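PDB 1B65: protein (aminopeptidase), which acts as an L-aminopeptidase and D-Ala-esterase/amidase, probably removing amino-terminal residues from peptides, on a variant of the Ntn hydrolase fold. Local coordinates for residues 35-40 with 60-65; 173-178 with 195-200; 189-194 with 338-343; 234-239 with 357-362. All coordinates share one frame; numbering follows the deposited sequence.

Contact 1 of 4, residues 35-40 with 60-65; sequences VGVGFQ and TAILPH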
loop_
_atom_site.group_PDB
_atom_site.type_symbol
_atom_site.label_atom_id
_atom_site.label_comp_id
_atom_site.label_asym_id
_atom_site.label_seq_id
_atom_site.Cartn_x
_atom_site.Cartn_y
_atom_site.Cartn_z
ATOM N N VAL A 35 2.772 -8.785 28.531
ATOM C CA VAL A 35 1.588 -8.113 27.984
ATOM C C VAL A 35 0.461 -8.157 29.004
ATOM O O VAL A 35 0.123 -9.259 29.452
ATOM C CB VAL A 35 1.123 -8.800 26.684
ATOM C CG1 VAL A 35 -0.233 -8.224 26.239
ATOM C CG2 VAL A 35 2.211 -8.571 25.627
ATOM N N GLY A 36 -0.123 -7.024 29.307
ATOM C CA GLY A 36 -1.238 -7.056 30.314
ATOM C C GLY A 36 -2.516 -6.577 29.626
ATOM O O GLY A 36 -2.483 -5.852 28.613
ATOM N N VAL A 37 -3.679 -6.961 30.152
ATOM C CA VAL A 37 -4.964 -6.541 29.591
ATOM C C VAL A 37 -5.790 -5.938 30.728
ATOM O O VAL A 37 -5.775 -6.522 31.823
ATOM C CB VAL A 37 -5.735 -7.747 29.010
ATOM C CG1 VAL A 37 -7.133 -7.398 28.540
ATOM C CG2 VAL A 37 -4.939 -8.368 27.846
ATOM N N GLY A 38 -6.419 -4.799 30.469
ATOM C CA GLY A 38 -7.287 -4.215 31.489
ATOM C C GLY A 38 -8.617 -3.813 30.844
ATOM O O GLY A 38 -8.662 -3.535 29.635
ATOM N N PHE A 39 -9.682 -3.843 31.658
ATOM C CA PHE A 39 -10.991 -3.515 31.112
ATOM C C PHE A 39 -11.756 -2.520 31.997
ATOM O O PHE A 39 -11.559 -2.503 33.227
ATOM C CB PHE A 39 -11.910 -4.746 31.072
ATOM C CG PHE A 39 -11.486 -5.902 30.215
ATOM C CD1 PHE A 39 -11.476 -5.820 28.824
ATOM C CD2 PHE A 39 -11.057 -7.067 30.803
ATOM C CE1 PHE A 39 -11.105 -6.909 28.065
ATOM C CE2 PHE A 39 -10.669 -8.153 30.063
ATOM C CZ PHE A 39 -10.677 -8.085 28.677
ATOM N N GLN A 40 -12.612 -1.750 31.335
ATOM C CA GLN A 40 -13.594 -0.926 32.040
ATOM C C GLN A 40 -14.927 -1.311 31.397
ATOM O O GLN A 40 -15.021 -1.237 30.156
ATOM C CB GLN A 40 -13.324 0.566 32.051
ATOM C CG GLN A 40 -14.554 1.392 32.436
ATOM C CD GLN A 40 -14.833 1.279 33.920
ATOM O OE1 GLN A 40 -14.546 0.282 34.581
ATOM N NE2 GLN A 40 -15.436 2.332 34.470
ATOM N N THR A 60 -11.170 -1.508 26.341
ATOM C CA THR A 60 -10.210 -2.598 26.534
ATOM C C THR A 60 -8.818 -2.000 26.392
ATOM O O THR A 60 -8.633 -1.185 25.473
ATOM C CB THR A 60 -10.456 -3.675 25.455
ATOM O OG1 THR A 60 -11.724 -4.287 25.750
ATOM C CG2 THR A 60 -9.398 -4.765 25.517
ATOM N N ALA A 61 -7.862 -2.320 27.244
ATOM C CA ALA A 61 -6.501 -1.793 27.054
ATOM C C ALA A 61 -5.514 -2.951 27.076
ATOM O O ALA A 61 -5.639 -3.860 27.886
ATOM C CB ALA A 61 -6.189 -0.836 28.211
ATOM N N ILE A 62 -4.631 -3.015 26.097
ATOM C CA ILE A 62 -3.613 -4.076 26.061
ATOM C C ILE A 62 -2.266 -3.356 26.152
ATOM O O ILE A 62 -1.928 -2.584 25.241
ATOM C CB ILE A 62 -3.742 -4.819 24.711
ATOM C CG1 ILE A 62 -5.150 -5.435 24.602
ATOM C CG2 ILE A 62 -2.656 -5.899 24.637
ATOM C CD1 ILE A 62 -5.630 -5.546 23.176
ATOM N N LEU A 63 -1.453 -3.634 27.144
ATOM C CA LEU A 63 -0.175 -2.909 27.262
ATOM C C LEU A 63 1.003 -3.859 27.238
ATOM O O LEU A 63 1.130 -4.692 28.136
ATOM C CB LEU A 63 -0.168 -2.235 28.632
ATOM C CG LEU A 63 0.454 -0.900 28.938
ATOM C CD1 LEU A 63 1.062 -0.834 30.352
ATOM C CD2 LEU A 63 1.358 -0.298 27.875
ATOM N N PRO A 64 1.852 -3.749 26.242
ATOM C CA PRO A 64 3.066 -4.572 26.151
ATOM C C PRO A 64 4.115 -4.072 27.139
ATOM O O PRO A 64 4.085 -2.894 27.517
ATOM C CB PRO A 64 3.545 -4.349 24.733
ATOM C CG PRO A 64 2.472 -3.599 24.014
ATOM C CD PRO A 64 1.694 -2.831 25.070
ATOM N N HIS A 65 5.027 -4.907 27.622
ATOM C CA HIS A 65 6.095 -4.539 28.543
ATOM C C HIS A 65 5.551 -3.718 29.693
ATOM O O HIS A 65 6.061 -2.654 30.053
ATOM C CB HIS A 65 7.178 -3.741 27.794
ATOM C CG HIS A 65 7.854 -4.554 26.735
ATOM N ND1 HIS A 65 8.501 -5.745 27.000
ATOM C CD2 HIS A 65 8.011 -4.303 25.405
ATOM C CE1 HIS A 65 9.028 -6.199 25.866
ATOM N NE2 HIS A 65 8.735 -5.362 24.905
#

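Contact 2 of 4, residues 173-178 with 195-200; sequences GPVQEG and TGTASR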
loop_
_atom_site.group_PDB
_atom_site.type_symbol
_atom_site.label_atom_id
_atom_site.label_comp_id
_atom_site.label_asym_id
_atom_site.label_seq_id
_atom_site.Cartn_x
_atom_site.Cartn_y
_atom_site.Cartn_z
ATOM N N GLY A 173 -2.068 -12.756 33.812
ATOM C CA GLY A 173 -3.040 -13.756 34.258
ATOM C C GLY A 173 -4.265 -13.879 33.345
ATOM O O GLY A 173 -4.327 -13.467 32.191
ATOM N N PRO A 174 -5.294 -14.549 33.868
ATOM C CA PRO A 174 -6.482 -14.874 33.121
ATOM C C PRO A 174 -7.191 -13.609 32.648
ATOM O O PRO A 174 -7.197 -12.600 33.347
ATOM C CB PRO A 174 -7.411 -15.576 34.111
ATOM C CG PRO A 174 -6.570 -15.968 35.254
ATOM C CD PRO A 174 -5.323 -15.125 35.242
ATOM N N VAL A 175 -7.769 -13.743 31.458
ATOM C CA VAL A 175 -8.456 -12.576 30.875
ATOM C C VAL A 175 -9.947 -12.852 30.806
ATOM O O VAL A 175 -10.351 -13.879 30.266
ATOM C CB VAL A 175 -7.880 -12.311 29.481
ATOM C CG1 VAL A 175 -8.622 -11.254 28.671
ATOM C CG2 VAL A 175 -6.402 -11.915 29.611
ATOM N N GLN A 176 -10.722 -11.893 31.262
ATOM C CA GLN A 176 -12.175 -11.950 31.177
ATOM C C GLN A 176 -12.627 -11.913 29.732
ATOM O O GLN A 176 -11.980 -11.271 28.915
ATOM C CB GLN A 176 -12.755 -10.719 31.915
ATOM C CG GLN A 176 -14.271 -10.774 32.002
ATOM C CD GLN A 176 -14.864 -9.574 32.721
ATOM O OE1 GLN A 176 -14.152 -8.626 33.056
ATOM N NE2 GLN A 176 -16.166 -9.612 32.948
ATOM N N GLU A 177 -13.697 -12.638 29.388
ATOM C CA GLU A 177 -14.201 -12.654 28.024
ATOM C C GLU A 177 -15.698 -12.367 27.975
ATOM O O GLU A 177 -16.425 -12.420 28.991
ATOM C CB GLU A 177 -13.989 -14.008 27.307
ATOM C CG GLU A 177 -12.492 -14.340 27.189
ATOM C CD GLU A 177 -12.309 -15.744 26.650
ATOM O OE1 GLU A 177 -12.825 -16.692 27.308
ATOM O OE2 GLU A 177 -11.715 -15.966 25.598
ATOM N N GLY A 178 -16.173 -12.070 26.767
ATOM C CA GLY A 178 -17.647 -11.935 26.631
ATOM C C GLY A 178 -18.046 -10.464 26.666
ATOM O O GLY A 178 -17.454 -9.616 25.987
ATOM N N THR A 195 -15.659 -9.721 23.698
ATOM C CA THR A 195 -14.194 -9.929 23.811
ATOM C C THR A 195 -13.828 -11.396 23.840
ATOM O O THR A 195 -14.425 -12.147 24.631
ATOM C CB THR A 195 -13.713 -9.195 25.093
ATOM O OG1 THR A 195 -14.115 -7.798 24.947
ATOM C CG2 THR A 195 -12.213 -9.332 25.269
ATOM N N GLY A 196 -12.804 -11.779 23.069
ATOM C CA GLY A 196 -12.362 -13.182 23.122
ATOM C C GLY A 196 -10.830 -13.240 23.031
ATOM O O GLY A 196 -10.220 -12.348 22.444
ATOM N N THR A 197 -10.269 -14.328 23.592
ATOM C CA THR A 197 -8.789 -14.395 23.523
ATOM C C THR A 197 -8.350 -15.845 23.457
ATOM O O THR A 197 -9.123 -16.753 23.822
ATOM C CB THR A 197 -8.192 -13.584 24.672
ATOM O OG1 THR A 197 -6.755 -13.506 24.528
ATOM C CG2 THR A 197 -8.451 -14.199 26.063
ATOM N N ALA A 198 -7.149 -16.105 22.978
ATOM C CA ALA A 198 -6.606 -17.472 22.897
ATOM C C ALA A 198 -5.104 -17.337 22.667
ATOM O O ALA A 198 -4.646 -16.243 22.256
ATOM C CB ALA A 198 -7.203 -18.255 21.721
ATOM N N SER A 199 -4.396 -18.445 22.843
ATOM C CA SER A 199 -2.963 -18.440 22.544
ATOM C C SER A 199 -2.520 -19.811 22.031
ATOM O O SER A 199 -3.192 -20.840 22.167
ATOM C CB SER A 199 -2.091 -18.071 23.758
ATOM O OG SER A 199 -2.227 -19.103 24.774
ATOM N N ARG A 200 -1.313 -19.799 21.440
ATOM C CA ARG A 200 -0.726 -21.029 20.941
ATOM C C ARG A 200 0.771 -20.966 21.239
ATOM O O ARG A 200 1.351 -19.876 21.158
ATOM C CB ARG A 200 -0.885 -21.265 19.443
ATOM C CG ARG A 200 -2.299 -21.532 18.928
ATOM C CD ARG A 200 -2.798 -22.852 19.532
ATOM N NE ARG A 200 -4.093 -23.228 18.942
ATOM C CZ ARG A 200 -5.234 -22.754 19.428
ATOM N NH1 ARG A 200 -5.280 -21.922 20.466
ATOM N NH2 ARG A 200 -6.382 -23.142 18.831
#

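Contact 3 of 4, residues 189-194 with 338-343; sequences YGFKGG and NAMIAA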
loop_
_atom_site.group_PDB
_atom_site.type_symbol
_atom_site.label_atom_id
_atom_site.label_comp_id
_atom_site.label_asym_id
_atom_site.label_seq_id
_atom_site.Cartn_x
_atom_site.Cartn_y
_atom_site.Cartn_z
ATOM N N TYR A 189 -22.315 -12.622 14.356
ATOM C CA TYR A 189 -23.124 -13.591 13.664
ATOM C C TYR A 189 -24.552 -13.652 14.213
ATOM O O TYR A 189 -25.149 -14.736 14.324
ATOM C CB TYR A 189 -22.468 -14.981 13.696
ATOM C CG TYR A 189 -21.138 -14.996 12.954
ATOM C CD1 TYR A 189 -21.131 -15.181 11.579
ATOM C CD2 TYR A 189 -19.937 -14.854 13.632
ATOM C CE1 TYR A 189 -19.928 -15.240 10.904
ATOM C CE2 TYR A 189 -18.718 -14.899 12.949
ATOM C CZ TYR A 189 -18.727 -15.083 11.588
ATOM O OH TYR A 189 -17.562 -15.142 10.856
ATOM N N GLY A 190 -25.147 -12.508 14.538
ATOM C CA GLY A 190 -26.550 -12.517 14.983
ATOM C C GLY A 190 -26.694 -12.955 16.424
ATOM O O GLY A 190 -27.826 -12.962 16.947
ATOM N N PHE A 191 -25.636 -13.372 17.099
ATOM C CA PHE A 191 -25.650 -13.732 18.516
ATOM C C PHE A 191 -24.885 -12.676 19.307
ATOM O O PHE A 191 -24.214 -11.828 18.716
ATOM C CB PHE A 191 -24.952 -15.079 18.760
ATOM C CG PHE A 191 -25.715 -16.277 18.285
ATOM C CD1 PHE A 191 -26.903 -16.661 18.903
ATOM C CD2 PHE A 191 -25.218 -17.020 17.211
ATOM C CE1 PHE A 191 -27.585 -17.773 18.419
ATOM C CE2 PHE A 191 -25.893 -18.139 16.755
ATOM C CZ PHE A 191 -27.080 -18.502 17.369
ATOM N N LYS A 192 -24.926 -12.727 20.639
ATOM C CA LYS A 192 -24.182 -11.779 21.432
ATOM C C LYS A 192 -22.689 -12.052 21.164
ATOM O O LYS A 192 -22.229 -13.202 21.215
ATOM C CB LYS A 192 -24.529 -11.872 22.926
ATOM C CG LYS A 192 -23.832 -10.797 23.764
ATOM C CD LYS A 192 -24.390 -9.401 23.423
ATOM C CE LYS A 192 -23.681 -8.339 24.263
ATOM N NZ LYS A 192 -22.219 -8.271 23.913
ATOM N N GLY A 193 -21.967 -10.946 20.949
ATOM C CA GLY A 193 -20.518 -11.076 20.748
ATOM C C GLY A 193 -19.762 -10.369 21.861
ATOM O O GLY A 193 -20.261 -10.229 22.996
ATOM N N GLY A 194 -18.511 -9.955 21.564
ATOM C CA GLY A 194 -17.731 -9.285 22.600
ATOM C C GLY A 194 -16.243 -9.624 22.532
ATOM O O GLY A 194 -15.685 -9.867 21.456
ATOM N N ASN A 338 -14.487 -18.241 21.502
ATOM C CA ASN A 338 -14.497 -17.983 22.937
ATOM C C ASN A 338 -15.368 -16.789 23.267
ATOM O O ASN A 338 -16.085 -16.820 24.301
ATOM C CB ASN A 338 -13.040 -17.701 23.419
ATOM C CG ASN A 338 -12.299 -18.946 23.823
ATOM O OD1 ASN A 338 -11.043 -18.951 23.948
ATOM N ND2 ASN A 338 -12.993 -20.063 23.996
ATOM N N ALA A 339 -15.358 -15.746 22.437
ATOM C CA ALA A 339 -16.192 -14.568 22.724
ATOM C C ALA A 339 -17.680 -14.934 22.713
ATOM O O ALA A 339 -18.445 -14.415 23.559
ATOM C CB ALA A 339 -15.950 -13.466 21.656
ATOM N N MET A 340 -18.093 -15.753 21.754
ATOM C CA MET A 340 -19.498 -16.144 21.663
ATOM C C MET A 340 -19.891 -17.034 22.845
ATOM O O MET A 340 -21.015 -16.892 23.342
ATOM C CB MET A 340 -19.733 -16.933 20.377
ATOM C CG MET A 340 -19.523 -16.010 19.172
ATOM S SD MET A 340 -19.842 -16.990 17.681
ATOM C CE MET A 340 -21.590 -17.065 17.635
ATOM N N ILE A 341 -18.972 -17.910 23.238
ATOM C CA ILE A 341 -19.286 -18.807 24.386
ATOM C C ILE A 341 -19.368 -18.037 25.691
ATOM O O ILE A 341 -20.169 -18.424 26.573
ATOM C CB ILE A 341 -18.197 -19.893 24.449
ATOM C CG1 ILE A 341 -18.262 -20.832 23.243
ATOM C CG2 ILE A 341 -18.264 -20.709 25.770
ATOM C CD1 ILE A 341 -19.664 -21.261 22.843
ATOM N N ALA A 342 -18.486 -17.042 25.881
ATOM C CA ALA A 342 -18.425 -16.277 27.097
ATOM C C ALA A 342 -19.546 -15.238 27.192
ATOM O O ALA A 342 -19.793 -14.770 28.320
ATOM C CB ALA A 342 -17.092 -15.511 27.217
ATOM N N ALA A 343 -20.113 -14.812 26.068
ATOM C CA ALA A 343 -21.130 -13.759 26.072
ATOM C C ALA A 343 -22.431 -14.179 26.758
ATOM O O ALA A 343 -22.753 -15.359 26.873
ATOM C CB ALA A 343 -21.501 -13.316 24.647
HETATM O O HOH W 1 -22.970 -15.821 21.813
#

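Contact 4 of 4, residues 234-239 with 357-362; sequences QHMRDG and QAIDHE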
loop_
_atom_site.group_PDB
_atom_site.type_symbol
_atom_site.label_atom_id
_atom_site.label_comp_id
_atom_site.label_asym_id
_atom_site.label_seq_id
_atom_site.Cartn_x
_atom_site.Cartn_y
_atom_site.Cartn_z
ATOM N N GLN A 234 -26.999 -22.282 9.540
ATOM C CA GLN A 234 -28.126 -22.847 8.826
ATOM C C GLN A 234 -29.071 -23.614 9.754
ATOM O O GLN A 234 -30.247 -23.784 9.379
ATOM C CB GLN A 234 -27.640 -23.761 7.691
ATOM C CG GLN A 234 -26.766 -23.023 6.680
ATOM C CD GLN A 234 -27.447 -21.835 6.037
ATOM O OE1 GLN A 234 -26.957 -20.701 5.950
ATOM N NE2 GLN A 234 -28.660 -22.085 5.527
ATOM N N HIS A 235 -28.634 -24.069 10.913
ATOM C CA HIS A 235 -29.455 -24.787 11.859
ATOM C C HIS A 235 -29.993 -23.977 13.033
ATOM O O HIS A 235 -30.823 -24.509 13.783
ATOM C CB HIS A 235 -28.664 -25.936 12.531
ATOM C CG HIS A 235 -28.215 -26.941 11.522
ATOM N ND1 HIS A 235 -29.004 -28.018 11.157
ATOM C CD2 HIS A 235 -27.082 -27.018 10.789
ATOM C CE1 HIS A 235 -28.356 -28.723 10.239
ATOM N NE2 HIS A 235 -27.201 -28.130 9.998
ATOM N N MET A 236 -29.398 -22.845 13.359
ATOM C CA MET A 236 -29.807 -22.039 14.505
ATOM C C MET A 236 -30.184 -20.664 13.943
ATOM O O MET A 236 -29.373 -19.750 13.813
ATOM C CB MET A 236 -28.726 -21.973 15.573
ATOM C CG MET A 236 -28.451 -23.325 16.213
ATOM S SD MET A 236 -27.048 -23.365 17.344
ATOM C CE MET A 236 -27.520 -22.142 18.519
ATOM N N ARG A 237 -31.421 -20.593 13.449
ATOM C CA ARG A 237 -31.899 -19.415 12.763
ATOM C C ARG A 237 -32.739 -18.447 13.568
ATOM O O ARG A 237 -33.121 -17.437 12.980
ATOM C CB ARG A 237 -32.821 -19.902 11.624
ATOM C CG ARG A 237 -32.138 -20.665 10.509
ATOM C CD ARG A 237 -32.585 -20.070 9.164
ATOM N NE ARG A 237 -32.496 -18.616 9.208
ATOM C CZ ARG A 237 -33.302 -17.691 8.716
ATOM N NH1 ARG A 237 -34.401 -18.026 8.048
ATOM N NH2 ARG A 237 -32.996 -16.404 8.897
ATOM N N ASP A 238 -33.097 -18.722 14.803
ATOM C CA ASP A 238 -33.989 -17.860 15.555
ATOM C C ASP A 238 -33.294 -16.711 16.263
ATOM O O ASP A 238 -32.093 -16.723 16.526
ATOM C CB ASP A 238 -34.719 -18.697 16.634
ATOM C CG ASP A 238 -33.751 -19.553 17.441
ATOM O OD1 ASP A 238 -33.297 -20.589 16.907
ATOM O OD2 ASP A 238 -33.434 -19.202 18.598
ATOM N N GLY A 239 -34.070 -15.687 16.606
ATOM C CA GLY A 239 -33.630 -14.569 17.390
ATOM C C GLY A 239 -32.645 -13.628 16.714
ATOM O O GLY A 239 -32.087 -12.793 17.426
ATOM N N GLN A 357 -29.447 -12.597 21.968
ATOM C CA GLN A 357 -29.142 -13.787 22.756
ATOM C C GLN A 357 -27.715 -14.300 22.532
ATOM O O GLN A 357 -27.219 -14.312 21.408
ATOM C CB GLN A 357 -30.117 -14.909 22.359
ATOM C CG GLN A 357 -31.601 -14.602 22.554
ATOM C CD GLN A 357 -32.521 -15.640 21.941
ATOM O OE1 GLN A 357 -33.230 -15.408 20.944
ATOM N NE2 GLN A 357 -32.563 -16.871 22.485
ATOM N N ALA A 358 -27.122 -14.862 23.579
ATOM C CA ALA A 358 -25.859 -15.583 23.475
ATOM C C ALA A 358 -26.147 -16.961 22.904
ATOM O O ALA A 358 -27.268 -17.507 23.081
ATOM C CB ALA A 358 -25.254 -15.688 24.887
ATOM N N ILE A 359 -25.267 -17.545 22.102
ATOM C CA ILE A 359 -25.488 -18.850 21.516
ATOM C C ILE A 359 -25.660 -19.869 22.659
ATOM O O ILE A 359 -24.975 -19.828 23.691
ATOM C CB ILE A 359 -24.367 -19.287 20.556
ATOM C CG1 ILE A 359 -24.742 -20.565 19.818
ATOM C CG2 ILE A 359 -23.078 -19.427 21.367
ATOM C CD1 ILE A 359 -23.837 -20.811 18.586
ATOM N N ASP A 360 -26.688 -20.704 22.461
ATOM C CA ASP A 360 -27.018 -21.704 23.473
ATOM C C ASP A 360 -26.042 -22.867 23.436
ATOM O O ASP A 360 -25.868 -23.462 22.369
ATOM C CB ASP A 360 -28.437 -22.222 23.201
ATOM C CG ASP A 360 -28.793 -23.175 24.361
ATOM O OD1 ASP A 360 -29.048 -22.693 25.469
ATOM O OD2 ASP A 360 -28.769 -24.372 24.143
ATOM N N HIS A 361 -25.397 -23.183 24.555
ATOM C CA HIS A 361 -24.367 -24.215 24.539
ATOM C C HIS A 361 -24.875 -25.606 24.196
ATOM O O HIS A 361 -24.194 -26.354 23.494
ATOM C CB HIS A 361 -23.669 -24.269 25.922
ATOM C CG HIS A 361 -22.981 -23.019 26.316
ATOM N ND1 HIS A 361 -22.333 -22.819 27.518
ATOM C CD2 HIS A 361 -22.825 -21.859 25.607
ATOM C CE1 HIS A 361 -21.829 -21.577 27.530
ATOM N NE2 HIS A 361 -22.116 -20.994 26.370
ATOM N N GLU A 362 -26.045 -25.973 24.748
ATOM C CA GLU A 362 -26.528 -27.339 24.478
ATOM C C GLU A 362 -26.985 -27.498 23.046
ATOM O O GLU A 362 -26.682 -28.510 22.422
ATOM C CB GLU A 362 -27.637 -27.725 25.484
ATOM C CG GLU A 362 -27.048 -28.180 26.827
ATOM C CD GLU A 362 -26.076 -29.336 26.590
ATOM O OE1 GLU A 362 -26.521 -30.343 26.001
ATOM O OE2 GLU A 362 -24.873 -29.250 26.920
HETATM O O HOH W 2 -29.808 -12.729 19.051
#

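Contact 1 of 4, residues 35-40 with 60-65
Ala-61 O is gripped from the neighbouring strand by two groups: Gly-38 N donates to Ala-61 O at 2.9 Å. The second is the CA-H of Val-37, with Val-37 CA 3.2 Å from Ala-61 O. This belongs to an antiparallel pairing of strands 36-43 and 56-63, at one border of a mixed four-stranded sheet in the Ntn hydrolase fold. Two hydrogen-bonded pairs, Gly-36 with Leu-63 and Gly-38 with Ala-61, alternate with two non-hydrogen-bonded pairs, Val-37 with Ile-62 and Phe-39 with Thr-60. Ala-61 N returns a 2.8 Å bond to Gly-38 O, and Gly-36 and Leu-63 exchange the same kind of N-H to O bonds. Both residues facing Ala-61 and Leu-63 are glycines, and helix 160-168 packs Leu-167 on Ala-61 from that face of the sheet.

The other face carries Val-37, Phe-39, Thr-60 and Ile-62, with Val-35 alongside from just before the strand. Val-35 and Ile-62 lie side by side, CG1 of the valine 3.7 Å from CG2 of the isoleucine, while Val-37 CG2 touches Ile-62 CG1 more loosely. Phe-39 and Thr-60 likewise lie side by side, pointing the same way. A chi1 of -62° puts CG of Phe-39 beside its backbone N, and with chi2 near -69° the CD1-CE1 edge meets Thr-60. The threonine hydroxyl is hydrogen-bonded to Gly-182 N, and its OG1 lies in the plane of the Phe-39 ring, 3.4 Å from CD1, with Thr-60 CG2 3.7 Å from CE1.

Contact 2 of 4, residues 173-178 with 195-200
This is a buried docking of a loop on an edge strand: residues 173-178, between helix 160-168 and strand 187-188, lie against the start of strand 194-204, an outermost strand of the six-stranded sheet. A single antiparallel bridge fixes the join. Gly-178 N donates to Thr-195 O at 2.8 Å and Thr-195 N to Gly-178 O at 2.9 Å, the second nearly straight (173°). Gly-178 holds the bridge with a positive phi of 99°, a conformation readily taken by glycine.

Glu-177 adds a side-chain bond to this beta bridge of the Ntn hydrolase core. Its extended chain runs past Thr-195 O, which Glu-177 CB meets at 3.3 Å, and crosses Thr-197 at about a right angle. The anti lone pair of Glu-177 OE2 accepts Thr-197 N at 3.0 Å. Glu-177 OE2 also lies 3.2 Å from Thr-197 O, two acceptors with no bond between them; OE1 is salt-bridged to Arg-11.

Val-175 also crosses Thr-197 at about a right angle, its CG1 3.9 Å from Thr-197 CG2. That methyl sits between backbone N and carbonyl carbon because OG1 is anti to N (chi1 -173°), where the hydroxyl reaches Ala-213 O and Ile-29 N. Thr-195 OG1 is bonded to Cys-180 O, leaving Thr-195 CG2 to face Gln-176 O at 4.1 Å.

Contact 3 of 4, residues 189-194 with 338-343
Met-340 stretches from the last turn of helix 322-342 to lay its CE methyl against Phe-191, 3.7 Å from ring atom CD2 and 4.1 Å from CB. The bend at the thioether (chi3 77°) swings CE round to the phenylalanine, and the methyl meets the ring at a slant. Arg-222 makes a cation-pi contact with that same ring.

Further along, alanine methyls fill the space where helix and chain run close. Ala-343, the first residue to leave helical geometry, sets CB 3.5 Å from Lys-192 CG and equally near Lys-192 O. Ala-339 CB, one turn earlier, rests 3.6 Å from Gly-194 O. No direct hydrogen bond crosses the contact; instead, a water donates to Lys-192 O at 2.8 Å and to Met-340 O at 2.7 Å, satisfying a carbonyl at the helix end.

The lysine chain, bent at chi2 and chi4, curls back over its own backbone. Its NZ bonds to Gly-193 O from above the carbonyl plane, and Thr-184 O, Met-186 O and Asn-179 OD1 are its other acceptors; with four oxygens round the buried ammonium, at least one N-H must be shared.

The C-terminal turn of helix 322-342 is thereby packed where strand 191-192, hairpin partner of 187-188, runs into strand 194-204, whose first residue Gly-194 is already backbone-bonded to Ala-217 of strand 207-217.

Contact 4 of 4, residues 234-239 with 357-362
The start of the last helix, 361-370, meets the loop that follows the short helix 232-235 in this partly buried contact at the periphery of the chain. Asp-360 is the N-cap: its OD2 accepts Arg-363 N in the first turn. Just before the cap, Ile-359 receives the side chain of Met-236 crossing at about a right angle. Met-236 CE lies 3.4 Å from Ile-359 CG1, closer than ordinary van der Waals contact, and 3.9 Å from Ile-359 CD1. The bend at the sulfur (chi3 58°) aims the methyl at the isoleucine, whose CG1 branch is anti to its backbone N (chi1 -172°). Phe-191 of strand 191-192 packs on both residues.

At the other end, polar groups approach without bonding directly. Gln-357 extends its chain so that OE1 comes 3.7 Å from Gly-239 CA, at a backbone with positive phi (69°). Beside it a water donates to Gly-239 O at 2.8 Å and accepts from Gln-357 N at 2.9 Å. Asp-238 lies near Gln-357 but spends its charge on a salt bridge from OD2 to Arg-363, and Arg-222 NH1 bonds to both Met-236 O and Asp-238 O.

The segments thus meet by a methyl contact, the approach of OE1 to Gly-239 and a bridging water, and Arg-363 ties them together indirectly, its side chain to Asp-238 and its backbone N to Asp-360; the helix dipole probably favours the charge on Asp-360, while Asp-238 relies on Arg-363.

Overall arrangement
Contacts 1 to 4 form a touching series; contacts 1 and 2 lie nearest the chain's middle and contact 4 is the most peripheral. Contacts 1 and 2, with centres 11 Å apart, touch where Phe-39 CZ meets Gln-176 O at 3.4 Å, so the loop 173-178 spans the two sheets. Contact 2 passes to contact 3 (centres 13 Å apart) through Glu-177 CB against Ala-342 CB at 3.4 Å. Contacts 3 and 4, 11 Å between centres, are tied by a probable hydrogen bond from Lys-192 N to Gln-357 O (2.9 Å). The far ends, contacts 1 and 4, lie about 31 Å apart between centres, on opposite sides of the chain's middle.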